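Local coordinates for protein HTP-2 (PDB 4TZM), which binds a closure motif of its partner HTP-3 through its HORMA domain and probably takes part in the hierarchical assembly of the meiotic chromosome axis, at residues A[47-59]-A[175-189]. Sequence-based numbering, arbitrary orientation.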
loop_
_atom_site.group_PDB
_atom_site.type_symbol
_atom_site.label_atom_id
_atom_site.label_comp_id
_atom_site.label_asym_id
_atom_site.label_seq_id
_atom_site.Cartn_x
_atom_site.Cartn_y
_atom_site.Cartn_z
ATOM N N TYR A 47 0.546 0.155 5.532
ATOM C CA TYR A 47 -0.205 -0.260 6.715
ATOM C C TYR A 47 -1.651 0.227 6.674
ATOM O O TYR A 47 -2.577 -0.516 7.004
ATOM C CB TYR A 47 0.496 0.251 7.982
ATOM C CG TYR A 47 -0.318 0.143 9.260
ATOM C CD1 TYR A 47 -0.401 -1.055 9.965
ATOM C CD2 TYR A 47 -0.985 1.250 9.772
ATOM C CE1 TYR A 47 -1.142 -1.149 11.141
ATOM C CE2 TYR A 47 -1.724 1.167 10.938
ATOM C CZ TYR A 47 -1.799 -0.032 11.620
ATOM O OH TYR A 47 -2.536 -0.110 12.782
ATOM N N VAL A 48 -1.842 1.475 6.261
ATOM C CA VAL A 48 -3.167 2.079 6.281
ATOM C C VAL A 48 -4.043 1.558 5.150
ATOM O O VAL A 48 -5.185 1.166 5.378
ATOM C CB VAL A 48 -3.085 3.611 6.202
ATOM C CG1 VAL A 48 -4.471 4.211 5.993
ATOM C CG2 VAL A 48 -2.447 4.166 7.466
ATOM N N VAL A 49 -3.510 1.537 3.934
ATOM C CA VAL A 49 -4.307 1.135 2.783
ATOM C C VAL A 49 -4.681 -0.343 2.851
ATOM O O VAL A 49 -5.839 -0.695 2.653
ATOM C CB VAL A 49 -3.575 1.441 1.456
ATOM C CG1 VAL A 49 -4.411 0.984 0.275
ATOM C CG2 VAL A 49 -3.300 2.929 1.351
ATOM N N PHE A 50 -3.719 -1.206 3.161
ATOM C CA PHE A 50 -4.017 -2.637 3.232
ATOM C C PHE A 50 -4.901 -2.998 4.417
ATOM O O PHE A 50 -5.634 -3.984 4.362
ATOM C CB PHE A 50 -2.725 -3.454 3.257
ATOM C CG PHE A 50 -2.122 -3.626 1.902
ATOM C CD1 PHE A 50 -2.807 -4.323 0.920
ATOM C CD2 PHE A 50 -0.897 -3.070 1.593
ATOM C CE1 PHE A 50 -2.271 -4.477 -0.344
ATOM C CE2 PHE A 50 -0.352 -3.223 0.329
ATOM C CZ PHE A 50 -1.043 -3.927 -0.640
ATOM N N SER A 51 -4.850 -2.197 5.477
ATOM C CA SER A 51 -5.797 -2.354 6.578
ATOM C C SER A 51 -7.206 -2.049 6.104
ATOM O O SER A 51 -8.147 -2.791 6.394
ATOM C CB SER A 51 -5.441 -1.441 7.749
ATOM O OG SER A 51 -4.294 -1.910 8.424
ATOM N N ALA A 52 -7.343 -0.942 5.381
ATOM C CA ALA A 52 -8.622 -0.539 4.819
ATOM C C ALA A 52 -9.173 -1.620 3.895
ATOM O O ALA A 52 -10.353 -1.949 3.960
ATOM C CB ALA A 52 -8.481 0.783 4.074
ATOM N N VAL A 53 -8.317 -2.186 3.049
ATOM C CA VAL A 53 -8.759 -3.225 2.123
ATOM C C VAL A 53 -9.240 -4.468 2.865
ATOM O O VAL A 53 -10.316 -4.991 2.570
ATOM C CB VAL A 53 -7.646 -3.636 1.146
ATOM C CG1 VAL A 53 -8.125 -4.779 0.263
ATOM C CG2 VAL A 53 -7.217 -2.451 0.301
ATOM N N LEU A 54 -8.444 -4.935 3.825
ATOM C CA LEU A 54 -8.810 -6.105 4.621
ATOM C C LEU A 54 -10.156 -5.915 5.319
ATOM O O LEU A 54 -10.995 -6.813 5.313
ATOM C CB LEU A 54 -7.725 -6.416 5.656
ATOM C CG LEU A 54 -6.404 -7.017 5.165
ATOM C CD1 LEU A 54 -5.401 -7.087 6.304
ATOM C CD2 LEU A 54 -6.621 -8.396 4.564
ATOM N N ARG A 55 -10.369 -4.743 5.909
ATOM C CA ARG A 55 -11.610 -4.484 6.632
ATOM C C ARG A 55 -12.789 -4.294 5.679
ATOM O O ARG A 55 -13.811 -4.967 5.805
ATOM C CB ARG A 55 -11.462 -3.256 7.534
ATOM C CG ARG A 55 -12.767 -2.785 8.164
ATOM C CD ARG A 55 -13.310 -3.781 9.180
ATOM N NE ARG A 55 -14.768 -3.826 9.135
ATOM C CZ ARG A 55 -15.470 -4.868 8.701
ATOM N NH1 ARG A 55 -14.847 -5.969 8.299
ATOM N NH2 ARG A 55 -16.794 -4.814 8.682
ATOM N N GLN A 56 -12.632 -3.386 4.720
ATOM C CA GLN A 56 -13.719 -3.008 3.815
ATOM C C GLN A 56 -14.212 -4.177 2.956
ATOM O O GLN A 56 -15.389 -4.241 2.607
ATOM C CB GLN A 56 -13.273 -1.845 2.922
ATOM C CG GLN A 56 -14.256 -0.679 2.859
ATOM C CD GLN A 56 -14.505 -0.037 4.212
ATOM O OE1 GLN A 56 -13.573 0.229 4.972
ATOM N NE2 GLN A 56 -15.772 0.214 4.521
ATOM N N ARG A 57 -13.315 -5.100 2.621
ATOM C CA ARG A 57 -13.699 -6.288 1.861
ATOM C C ARG A 57 -14.162 -7.406 2.791
ATOM O O ARG A 57 -14.472 -8.513 2.340
ATOM C CB ARG A 57 -12.538 -6.771 0.984
ATOM C CG ARG A 57 -12.318 -5.925 -0.259
ATOM C CD ARG A 57 -13.575 -5.867 -1.112
ATOM N NE ARG A 57 -13.715 -7.024 -1.989
ATOM C CZ ARG A 57 -14.876 -7.467 -2.462
ATOM N NH1 ARG A 57 -16.005 -6.857 -2.129
ATOM N NH2 ARG A 57 -14.911 -8.526 -3.260
ATOM N N ASN A 58 -14.205 -7.104 4.086
ATOM C CA ASN A 58 -14.700 -8.033 5.100
ATOM C C ASN A 58 -13.875 -9.322 5.144
ATOM O O ASN A 58 -14.391 -10.398 5.437
ATOM C CB ASN A 58 -16.187 -8.341 4.863
ATOM C CG ASN A 58 -16.868 -8.928 6.090
ATOM O OD1 ASN A 58 -17.073 -10.140 6.183
ATOM N ND2 ASN A 58 -17.224 -8.069 7.038
ATOM N N ILE A 59 -12.586 -9.196 4.845
ATOM C CA ILE A 59 -11.667 -10.322 4.900
ATOM C C ILE A 59 -11.353 -10.633 6.358
ATOM O O ILE A 59 -11.221 -11.793 6.748
ATOM C CB ILE A 59 -10.376 -10.027 4.115
ATOM C CG1 ILE A 59 -10.710 -9.763 2.644
ATOM C CG2 ILE A 59 -9.385 -11.171 4.236
ATOM C CD1 ILE A 59 -9.492 -9.512 1.766
ATOM N N VAL A 175 -7.748 6.293 0.037
ATOM C CA VAL A 175 -8.589 5.707 1.076
ATOM C C VAL A 175 -10.078 5.884 0.780
ATOM O O VAL A 175 -10.877 4.974 1.016
ATOM C CB VAL A 175 -8.254 6.306 2.448
ATOM C CG1 VAL A 175 -9.131 5.688 3.527
ATOM C CG2 VAL A 175 -6.778 6.078 2.751
ATOM N N ARG A 176 -10.448 7.041 0.242
ATOM C CA ARG A 176 -11.823 7.262 -0.191
ATOM C C ARG A 176 -12.188 6.311 -1.325
ATOM O O ARG A 176 -13.254 5.704 -1.311
ATOM C CB ARG A 176 -12.036 8.713 -0.632
ATOM C CG ARG A 176 -12.432 9.651 0.500
ATOM C CD ARG A 176 -12.969 10.974 -0.033
ATOM N NE ARG A 176 -13.891 11.605 0.910
ATOM C CZ ARG A 176 -13.547 12.551 1.778
ATOM N NH1 ARG A 176 -12.297 12.993 1.825
ATOM N NH2 ARG A 176 -14.457 13.062 2.597
ATOM N N SER A 177 -11.296 6.176 -2.300
ATOM C CA SER A 177 -11.550 5.295 -3.435
ATOM C C SER A 177 -11.647 3.835 -2.998
ATOM O O SER A 177 -12.487 3.093 -3.497
ATOM C CB SER A 177 -10.462 5.461 -4.499
ATOM O OG SER A 177 -10.596 6.703 -5.173
ATOM N N VAL A 178 -10.795 3.428 -2.060
ATOM C CA VAL A 178 -10.854 2.072 -1.525
ATOM C C VAL A 178 -12.197 1.820 -0.846
ATOM O O VAL A 178 -12.891 0.853 -1.170
ATOM C CB VAL A 178 -9.706 1.800 -0.526
ATOM C CG1 VAL A 178 -10.002 0.561 0.306
ATOM C CG2 VAL A 178 -8.394 1.639 -1.266
ATOM N N GLN A 179 -12.568 2.698 0.081
ATOM C CA GLN A 179 -13.847 2.569 0.773
ATOM C C GLN A 179 -15.020 2.596 -0.199
ATOM O O GLN A 179 -15.998 1.882 -0.008
ATOM C CB GLN A 179 -14.008 3.676 1.811
ATOM C CG GLN A 179 -13.010 3.579 2.951
ATOM C CD GLN A 179 -13.100 4.746 3.906
ATOM O OE1 GLN A 179 -13.763 5.744 3.622
ATOM N NE2 GLN A 179 -12.432 4.629 5.051
ATOM N N PHE A 180 -14.920 3.409 -1.245
ATOM C CA PHE A 180 -15.995 3.481 -2.228
ATOM C C PHE A 180 -16.027 2.231 -3.110
ATOM O O PHE A 180 -17.094 1.669 -3.359
ATOM C CB PHE A 180 -15.859 4.733 -3.092
ATOM C CG PHE A 180 -16.780 4.747 -4.275
ATOM C CD1 PHE A 180 -18.131 5.009 -4.117
ATOM C CD2 PHE A 180 -16.297 4.486 -5.546
ATOM C CE1 PHE A 180 -18.980 5.013 -5.207
ATOM C CE2 PHE A 180 -17.142 4.490 -6.638
ATOM C CZ PHE A 180 -18.484 4.752 -6.469
ATOM N N LEU A 181 -14.854 1.804 -3.575
ATOM C CA LEU A 181 -14.721 0.604 -4.402
ATOM C C LEU A 181 -15.258 -0.648 -3.708
ATOM O O LEU A 181 -16.037 -1.411 -4.287
ATOM C CB LEU A 181 -13.253 0.380 -4.779
ATOM C CG LEU A 181 -12.870 -0.922 -5.487
ATOM C CD1 LEU A 181 -13.562 -1.018 -6.834
ATOM C CD2 LEU A 181 -11.360 -1.025 -5.647
ATOM N N CYS A 182 -14.839 -0.858 -2.465
ATOM C CA CYS A 182 -15.173 -2.091 -1.758
ATOM C C CYS A 182 -16.630 -2.134 -1.309
ATOM O O CYS A 182 -17.211 -3.211 -1.186
ATOM C CB CYS A 182 -14.246 -2.274 -0.555
ATOM S SG CYS A 182 -12.509 -2.470 -0.992
ATOM N N THR A 183 -17.210 -0.963 -1.067
ATOM C CA THR A 183 -18.579 -0.863 -0.564
ATOM C C THR A 183 -19.634 -0.744 -1.669
ATOM O O THR A 183 -20.635 -1.461 -1.651
ATOM C CB THR A 183 -18.726 0.346 0.382
ATOM O OG1 THR A 183 -17.830 0.193 1.489
ATOM C CG2 THR A 183 -20.153 0.467 0.896
ATOM N N LYS A 184 -19.404 0.148 -2.632
ATOM C CA LYS A 184 -20.425 0.490 -3.629
ATOM C C LYS A 184 -20.189 -0.103 -5.023
ATOM O O LYS A 184 -21.084 -0.067 -5.861
ATOM C CB LYS A 184 -20.541 2.014 -3.755
ATOM C CG LYS A 184 -20.777 2.746 -2.446
ATOM C CD LYS A 184 -22.189 2.538 -1.932
ATOM C CE LYS A 184 -22.459 3.397 -0.707
ATOM N NZ LYS A 184 -23.908 3.431 -0.358
ATOM N N VAL A 185 -18.998 -0.639 -5.278
ATOM C CA VAL A 185 -18.672 -1.132 -6.618
ATOM C C VAL A 185 -18.478 -2.646 -6.684
ATOM O O VAL A 185 -19.121 -3.325 -7.486
ATOM C CB VAL A 185 -17.396 -0.462 -7.173
ATOM C CG1 VAL A 185 -17.051 -1.036 -8.541
ATOM C CG2 VAL A 185 -17.581 1.044 -7.254
ATOM N N LEU A 186 -17.587 -3.169 -5.847
ATOM C CA LEU A 186 -17.283 -4.597 -5.847
ATOM C C LEU A 186 -18.426 -5.433 -5.277
ATOM O O LEU A 186 -19.108 -5.019 -4.337
ATOM C CB LEU A 186 -16.005 -4.874 -5.053
ATOM C CG LEU A 186 -14.695 -4.361 -5.651
ATOM C CD1 LEU A 186 -13.509 -4.770 -4.785
ATOM C CD2 LEU A 186 -14.528 -4.869 -7.074
ATOM N N GLU A 187 -18.634 -6.608 -5.864
ATOM C CA GLU A 187 -19.514 -7.612 -5.284
ATOM C C GLU A 187 -18.856 -8.169 -4.026
ATOM O O GLU A 187 -17.634 -8.081 -3.877
ATOM C CB GLU A 187 -19.790 -8.744 -6.277
ATOM C CG GLU A 187 -21.150 -8.693 -6.956
ATOM C CD GLU A 187 -21.495 -10.004 -7.639
ATOM O OE1 GLU A 187 -20.643 -10.917 -7.634
ATOM O OE2 GLU A 187 -22.618 -10.125 -8.174
ATOM N N PRO A 188 -19.659 -8.736 -3.108
ATOM C CA PRO A 188 -19.076 -9.402 -1.935
ATOM C C PRO A 188 -18.202 -10.584 -2.338
ATOM O O PRO A 188 -18.475 -11.213 -3.361
ATOM C CB PRO A 188 -20.303 -9.880 -1.152
ATOM C CG PRO A 188 -21.436 -8.982 -1.616
ATOM C CD PRO A 188 -21.133 -8.689 -3.055
ATOM N N LEU A 189 -17.171 -10.877 -1.551
ATOM C CA LEU A 189 -16.332 -12.043 -1.797
ATOM C C LEU A 189 -17.137 -13.322 -1.585
ATOM O O LEU A 189 -18.088 -13.335 -0.800
ATOM C CB LEU A 189 -15.099 -12.028 -0.887
ATOM C CG LEU A 189 -13.952 -11.105 -1.306
ATOM C CD1 LEU A 189 -12.843 -11.105 -0.262
ATOM C CD2 LEU A 189 -13.410 -11.524 -2.663
#
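Both terminal nitrogens of Arg57 donate hydrogen bonds to the one backbone oxygen of Glu187, NH1 at 2.7 Å and NH2 at 2.8 Å from Glu187 O. The oxygen lies close to the guanidinium plane; NH2 meets it almost along the C=O axis, NH1 from above the carbonyl plane. NH2 also forms a salt bridge with Glu123, which should help offset the buried charge. Bends at chi2 (-57°) and chi3 (-83°) fold the arginine chain over Cys182, whose SG lies 3.5 Å from Arg57 CG. Leu186 CD1 rests 3.6 Å above one guanidinium face, and Leu189 CG approaches NH2 obliquely. With an alanine here, Glu187 O and Glu123 would probably lose this shared partner, and a gap is likely to open between Cys182 and Leu189. Ile59 CG1 meets Leu189 CD1 at 3.8 Å, and Ile59 also packs on an apolar side chain of the bound peptide. Gln56 CB packs 3.6 Å from Cys182 CB, while the amide of Gln179 turns to Ser75 O. Val178 CG1 packs against both Ala52 CB and Val53 CG2, 4.1 Å from each. Segments 47-56 and 175-185 run nearly parallel, 14° apart, their axes approaching to 9.7 Å. Within the HORMA domain, an apolar helix seam thus gives way to a buried arginine that ties the loop after helix 164-185 to the peptide-contacting end of helix 35-56.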